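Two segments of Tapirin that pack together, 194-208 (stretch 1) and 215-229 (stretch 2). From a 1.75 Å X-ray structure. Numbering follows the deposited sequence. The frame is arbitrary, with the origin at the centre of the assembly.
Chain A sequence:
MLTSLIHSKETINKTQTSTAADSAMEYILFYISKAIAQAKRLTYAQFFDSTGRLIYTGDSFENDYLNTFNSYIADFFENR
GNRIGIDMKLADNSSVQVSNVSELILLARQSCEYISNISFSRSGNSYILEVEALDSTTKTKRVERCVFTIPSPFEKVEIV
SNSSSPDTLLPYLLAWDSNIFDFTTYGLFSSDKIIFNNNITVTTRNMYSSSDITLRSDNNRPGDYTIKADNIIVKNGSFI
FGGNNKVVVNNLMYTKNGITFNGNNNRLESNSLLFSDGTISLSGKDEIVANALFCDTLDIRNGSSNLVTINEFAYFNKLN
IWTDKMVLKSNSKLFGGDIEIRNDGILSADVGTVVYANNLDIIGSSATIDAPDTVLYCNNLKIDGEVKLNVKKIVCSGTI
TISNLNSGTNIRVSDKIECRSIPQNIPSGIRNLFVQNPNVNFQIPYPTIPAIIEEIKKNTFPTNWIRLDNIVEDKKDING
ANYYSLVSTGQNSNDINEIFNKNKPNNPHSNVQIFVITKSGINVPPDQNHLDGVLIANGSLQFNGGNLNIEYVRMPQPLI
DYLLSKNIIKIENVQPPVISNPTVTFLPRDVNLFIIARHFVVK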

# COMPACT_ATOMS: atom_id res chain seq x y z
N ILE A 194 -4.30 15.17 -1.45
CA ILE A 194 -5.69 14.82 -1.55
C ILE A 194 -6.23 14.62 -0.14
O ILE A 194 -5.79 13.74 0.54
CB ILE A 194 -6.02 13.63 -2.39
CG1 ILE A 194 -5.52 13.86 -3.83
CG2 ILE A 194 -7.52 13.44 -2.46
CD1 ILE A 194 -5.78 12.64 -4.73
N ILE A 195 -7.09 15.54 0.27
CA ILE A 195 -7.66 15.54 1.61
C ILE A 195 -9.09 15.20 1.61
O ILE A 195 -9.91 16.05 1.25
CB ILE A 195 -7.36 16.84 2.38
CG1 ILE A 195 -5.88 17.21 2.22
CG2 ILE A 195 -7.75 16.65 3.86
CD1 ILE A 195 -5.56 18.63 2.53
N PHE A 196 -9.42 13.97 2.02
CA PHE A 196 -10.77 13.50 2.01
C PHE A 196 -11.47 14.01 3.32
O PHE A 196 -10.99 14.90 3.97
CB PHE A 196 -10.85 12.01 1.85
CG PHE A 196 -10.49 11.52 0.44
CD1 PHE A 196 -11.33 11.82 -0.64
CD2 PHE A 196 -9.40 10.75 0.20
CE1 PHE A 196 -11.07 11.36 -1.91
CE2 PHE A 196 -9.13 10.32 -1.12
CZ PHE A 196 -9.95 10.65 -2.16
N ASN A 197 -12.67 13.59 3.52
CA ASN A 197 -13.47 13.99 4.68
C ASN A 197 -14.23 12.78 5.06
O ASN A 197 -14.14 11.73 4.38
CB ASN A 197 -14.36 15.15 4.33
CG ASN A 197 -14.52 16.12 5.48
OD1 ASN A 197 -14.69 15.67 6.62
ND2 ASN A 197 -14.42 17.46 5.21
N ASN A 198 -15.00 12.88 6.13
CA ASN A 198 -15.63 11.68 6.65
C ASN A 198 -16.70 11.13 5.70
O ASN A 198 -17.42 11.88 5.04
CB ASN A 198 -16.34 11.95 8.01
CG ASN A 198 -15.43 12.59 9.03
OD1 ASN A 198 -15.42 13.79 9.16
ND2 ASN A 198 -14.64 11.76 9.77
N ASN A 199 -16.82 9.81 5.70
CA ASN A 199 -17.83 9.08 4.92
C ASN A 199 -17.84 9.41 3.41
O ASN A 199 -18.90 9.72 2.84
CB ASN A 199 -19.18 9.31 5.56
CG ASN A 199 -19.11 8.98 7.03
OD1 ASN A 199 -18.68 7.87 7.38
ND2 ASN A 199 -19.48 9.90 7.87
N ILE A 200 -16.65 9.43 2.80
CA ILE A 200 -16.53 9.57 1.35
C ILE A 200 -16.35 8.19 0.80
O ILE A 200 -15.56 7.42 1.35
CB ILE A 200 -15.45 10.63 0.93
CG1 ILE A 200 -15.93 12.01 1.52
CG2 ILE A 200 -15.28 10.66 -0.61
CD1 ILE A 200 -15.18 13.27 1.16
N THR A 201 -17.07 7.85 -0.27
CA THR A 201 -16.88 6.61 -1.01
C THR A 201 -16.40 6.98 -2.40
O THR A 201 -17.05 7.78 -3.06
CB THR A 201 -18.18 5.83 -1.10
OG1 THR A 201 -18.65 5.50 0.23
CG2 THR A 201 -18.01 4.58 -1.82
N VAL A 202 -15.26 6.46 -2.78
CA VAL A 202 -14.61 6.76 -4.09
C VAL A 202 -14.60 5.46 -4.89
O VAL A 202 -14.04 4.48 -4.44
CB VAL A 202 -13.19 7.27 -3.92
CG1 VAL A 202 -12.49 7.47 -5.27
CG2 VAL A 202 -13.14 8.54 -3.10
N THR A 203 -15.10 5.49 -6.15
CA THR A 203 -14.96 4.44 -7.13
C THR A 203 -14.18 5.06 -8.28
O THR A 203 -14.64 6.05 -8.84
CB THR A 203 -16.31 3.90 -7.59
OG1 THR A 203 -17.12 3.51 -6.45
CG2 THR A 203 -16.14 2.67 -8.49
N THR A 204 -13.01 4.52 -8.56
CA THR A 204 -12.14 5.11 -9.58
C THR A 204 -11.40 4.11 -10.35
O THR A 204 -11.36 2.90 -10.03
CB THR A 204 -11.25 6.18 -8.98
OG1 THR A 204 -10.66 6.99 -10.05
CG2 THR A 204 -10.09 5.52 -8.23
N ARG A 205 -10.74 4.56 -11.43
CA ARG A 205 -9.78 3.73 -12.11
C ARG A 205 -8.46 4.07 -11.49
O ARG A 205 -8.08 3.39 -10.49
CB ARG A 205 -9.74 3.91 -13.64
CG ARG A 205 -10.91 3.37 -14.38
CD ARG A 205 -10.58 3.38 -15.86
NE ARG A 205 -9.46 2.49 -16.25
CZ ARG A 205 -9.16 2.20 -17.51
NH1 ARG A 205 -9.82 2.77 -18.54
NH2 ARG A 205 -8.14 1.39 -17.77
N ASN A 206 -7.81 5.14 -11.95
CA ASN A 206 -6.51 5.55 -11.34
C ASN A 206 -6.58 6.80 -10.52
O ASN A 206 -7.37 7.69 -10.81
CB ASN A 206 -5.47 5.57 -12.43
CG ASN A 206 -5.32 4.19 -13.06
OD1 ASN A 206 -5.30 3.18 -12.34
ND2 ASN A 206 -5.22 4.09 -14.43
N MET A 207 -5.68 6.92 -9.49
CA MET A 207 -5.65 8.10 -8.66
C MET A 207 -4.21 8.41 -8.35
O MET A 207 -3.39 7.48 -8.21
CB MET A 207 -6.40 7.82 -7.31
CG MET A 207 -6.22 8.90 -6.27
SD MET A 207 -7.30 8.72 -4.75
CE MET A 207 -8.02 7.14 -5.26
N TYR A 208 -3.84 9.68 -8.52
CA TYR A 208 -2.52 10.13 -8.26
C TYR A 208 -2.53 11.32 -7.31
O TYR A 208 -3.34 12.26 -7.41
CB TYR A 208 -1.80 10.60 -9.57
CG TYR A 208 -0.46 11.30 -9.39
CD1 TYR A 208 -0.33 12.68 -9.14
CD2 TYR A 208 0.69 10.62 -9.55
CE1 TYR A 208 0.90 13.24 -8.91
CE2 TYR A 208 1.93 11.18 -9.36
CZ TYR A 208 2.01 12.52 -9.08
OH TYR A 208 3.25 13.12 -8.91
N LEU A 215 -7.34 9.98 4.45
CA LEU A 215 -8.67 9.61 4.76
C LEU A 215 -9.04 10.03 6.21
O LEU A 215 -8.16 10.17 7.09
CB LEU A 215 -8.88 8.12 4.68
CG LEU A 215 -8.73 7.53 3.28
CD1 LEU A 215 -8.92 6.03 3.43
CD2 LEU A 215 -9.85 8.02 2.39
N ARG A 216 -10.32 10.25 6.39
CA ARG A 216 -10.92 10.50 7.74
C ARG A 216 -11.69 9.28 8.11
O ARG A 216 -12.00 8.46 7.28
CB ARG A 216 -11.79 11.77 7.78
CG ARG A 216 -11.06 13.00 7.27
CD ARG A 216 -9.78 13.30 8.05
NE ARG A 216 -9.21 14.63 7.73
CZ ARG A 216 -8.04 15.05 8.17
NH1 ARG A 216 -7.30 14.27 8.99
NH2 ARG A 216 -7.61 16.25 7.79
N SER A 217 -12.04 9.17 9.38
CA SER A 217 -12.77 8.03 9.85
C SER A 217 -14.18 7.91 9.22
O SER A 217 -14.86 8.94 8.92
CB SER A 217 -12.92 8.07 11.39
OG SER A 217 -13.92 9.04 11.70
N ASP A 218 -14.57 6.69 8.96
CA ASP A 218 -15.88 6.35 8.48
C ASP A 218 -16.75 5.89 9.65
O ASP A 218 -16.57 4.86 10.24
CB ASP A 218 -15.82 5.30 7.42
CG ASP A 218 -15.26 5.82 6.07
OD1 ASP A 218 -15.27 7.08 5.80
OD2 ASP A 218 -14.77 4.95 5.33
N ASN A 219 -17.69 6.72 10.00
CA ASN A 219 -18.56 6.50 11.15
C ASN A 219 -19.99 6.31 10.71
O ASN A 219 -20.82 5.94 11.51
CB ASN A 219 -18.45 7.71 12.16
CG ASN A 219 -18.45 9.09 11.47
OD1 ASN A 219 -19.43 9.44 10.80
ND2 ASN A 219 -17.34 9.86 11.61
N ASN A 220 -20.27 6.56 9.43
CA ASN A 220 -21.60 6.49 8.84
C ASN A 220 -21.46 6.38 7.29
O ASN A 220 -21.99 7.22 6.56
CB ASN A 220 -22.42 7.73 9.24
CG ASN A 220 -23.87 7.67 8.75
OD1 ASN A 220 -24.42 6.60 8.56
ND2 ASN A 220 -24.48 8.84 8.54
N ARG A 221 -20.71 5.39 6.82
CA ARG A 221 -20.40 5.24 5.39
C ARG A 221 -21.30 4.08 4.89
O ARG A 221 -21.16 2.92 5.38
CB ARG A 221 -18.91 4.96 5.14
CG ARG A 221 -18.50 5.06 3.69
CD ARG A 221 -17.34 4.16 3.32
NE ARG A 221 -17.55 2.71 3.55
CZ ARG A 221 -16.97 1.94 4.49
NH1 ARG A 221 -17.28 0.66 4.57
NH2 ARG A 221 -16.10 2.43 5.36
N PRO A 222 -22.25 4.39 3.97
CA PRO A 222 -23.17 3.33 3.48
C PRO A 222 -22.47 2.28 2.57
O PRO A 222 -22.85 1.12 2.64
CB PRO A 222 -24.25 4.11 2.73
CG PRO A 222 -23.54 5.36 2.25
CD PRO A 222 -22.45 5.67 3.26
N GLY A 223 -21.47 2.70 1.77
CA GLY A 223 -20.65 1.79 0.91
C GLY A 223 -20.01 0.56 1.57
O GLY A 223 -19.65 0.55 2.76
N ASP A 224 -19.90 -0.51 0.78
CA ASP A 224 -18.96 -1.60 0.98
C ASP A 224 -17.47 -1.08 1.17
O ASP A 224 -16.71 -1.64 1.95
CB ASP A 224 -19.04 -2.52 -0.27
CG ASP A 224 -18.00 -3.66 -0.28
OD1 ASP A 224 -16.89 -3.58 0.33
OD2 ASP A 224 -18.31 -4.66 -0.96
N TYR A 225 -17.07 -0.04 0.47
CA TYR A 225 -15.65 0.33 0.50
C TYR A 225 -15.63 1.79 0.60
O TYR A 225 -16.61 2.48 0.31
CB TYR A 225 -14.89 -0.20 -0.73
CG TYR A 225 -15.54 0.19 -2.02
CD1 TYR A 225 -15.40 1.44 -2.53
CD2 TYR A 225 -16.22 -0.77 -2.77
CE1 TYR A 225 -15.98 1.81 -3.74
CE2 TYR A 225 -16.83 -0.45 -3.97
CZ TYR A 225 -16.70 0.82 -4.47
OH TYR A 225 -17.33 1.16 -5.65
N THR A 226 -14.52 2.28 1.10
CA THR A 226 -14.17 3.66 1.07
C THR A 226 -13.58 4.04 -0.30
O THR A 226 -13.90 5.12 -0.86
CB THR A 226 -13.16 3.97 2.15
OG1 THR A 226 -13.72 3.47 3.40
CG2 THR A 226 -12.93 5.40 2.26
N ILE A 227 -12.56 3.31 -0.73
CA ILE A 227 -11.96 3.57 -2.07
C ILE A 227 -11.85 2.23 -2.76
O ILE A 227 -11.32 1.27 -2.21
CB ILE A 227 -10.55 4.16 -1.97
CG1 ILE A 227 -10.60 5.50 -1.28
CG2 ILE A 227 -9.94 4.28 -3.36
CD1 ILE A 227 -9.15 6.08 -1.16
N LYS A 228 -12.30 2.18 -4.02
CA LYS A 228 -12.05 1.10 -4.91
C LYS A 228 -11.32 1.72 -6.15
O LYS A 228 -11.82 2.67 -6.72
CB LYS A 228 -13.32 0.41 -5.33
CG LYS A 228 -13.02 -0.74 -6.26
CD LYS A 228 -14.31 -1.39 -6.74
CE LYS A 228 -14.07 -2.52 -7.73
NZ LYS A 228 -13.22 -3.63 -7.13
N ALA A 229 -10.17 1.18 -6.46
CA ALA A 229 -9.31 1.73 -7.55
C ALA A 229 -8.58 0.65 -8.25
O ALA A 229 -8.27 -0.37 -7.68
CB ALA A 229 -8.31 2.68 -6.91
O HOH W 1 -10.82 16.47 6.24
O HOH W 2 -12.17 9.98 4.26
O HOH W 3 -14.22 8.27 3.74

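Parallel strands bond through backbone amides in regular register, but the loops leading into them lack that regular ladder and combine side-chain, backbone and water-mediated contacts, and this pair of Tapirin segments illustrates both solutions. At the start of stretch 2, Leu215 CD2 lies 3.5 Å from Phe196 CD2, an apolar contact. Arg216 packs its CG 3.7 Å from Asn197 CA and also bonds to stretch 1 through water: one molecule accepts from Arg216 NE and donates to Phe196 O, while a second, 2.6 Å from Asn197 O, accepts from Arg216 N. Direct bonding begins at Ser217, whose O accepts from Asn198 ND2 at 3.0 Å.

Asp218 OD1 takes a weak bond from Asn199 N at 3.1 Å, and the Asn199 side chain bonds to the next two residues. Asn199 ND2 donates to Asn219 OD1 (3.0 Å, nearly linear), and Asn199 OD1 accepts weakly from Asn219 N at 3.0 Å and more favourably from Asn220 N at 2.9 Å. Arg221, held by a salt bridge from NH2 to Asp218 OD2 (2.8 Å), packs its CG 3.5 Å from Thr201 OG1.

At Tyr225 a very short hydrogen bond, 2.5 Å, joins OH to Thr203 OG1. The parallel ladder follows: Val202 N donates to Thr226 O (2.7 Å), Lys228 N to Val202 O (2.9 Å), and Thr204 N to Lys228 O (2.9 Å). Val202 thus bonds to the residues flanking Ile227, the parallel signature, while Ile227 CG2 meets Met207 CE at 3.9 Å.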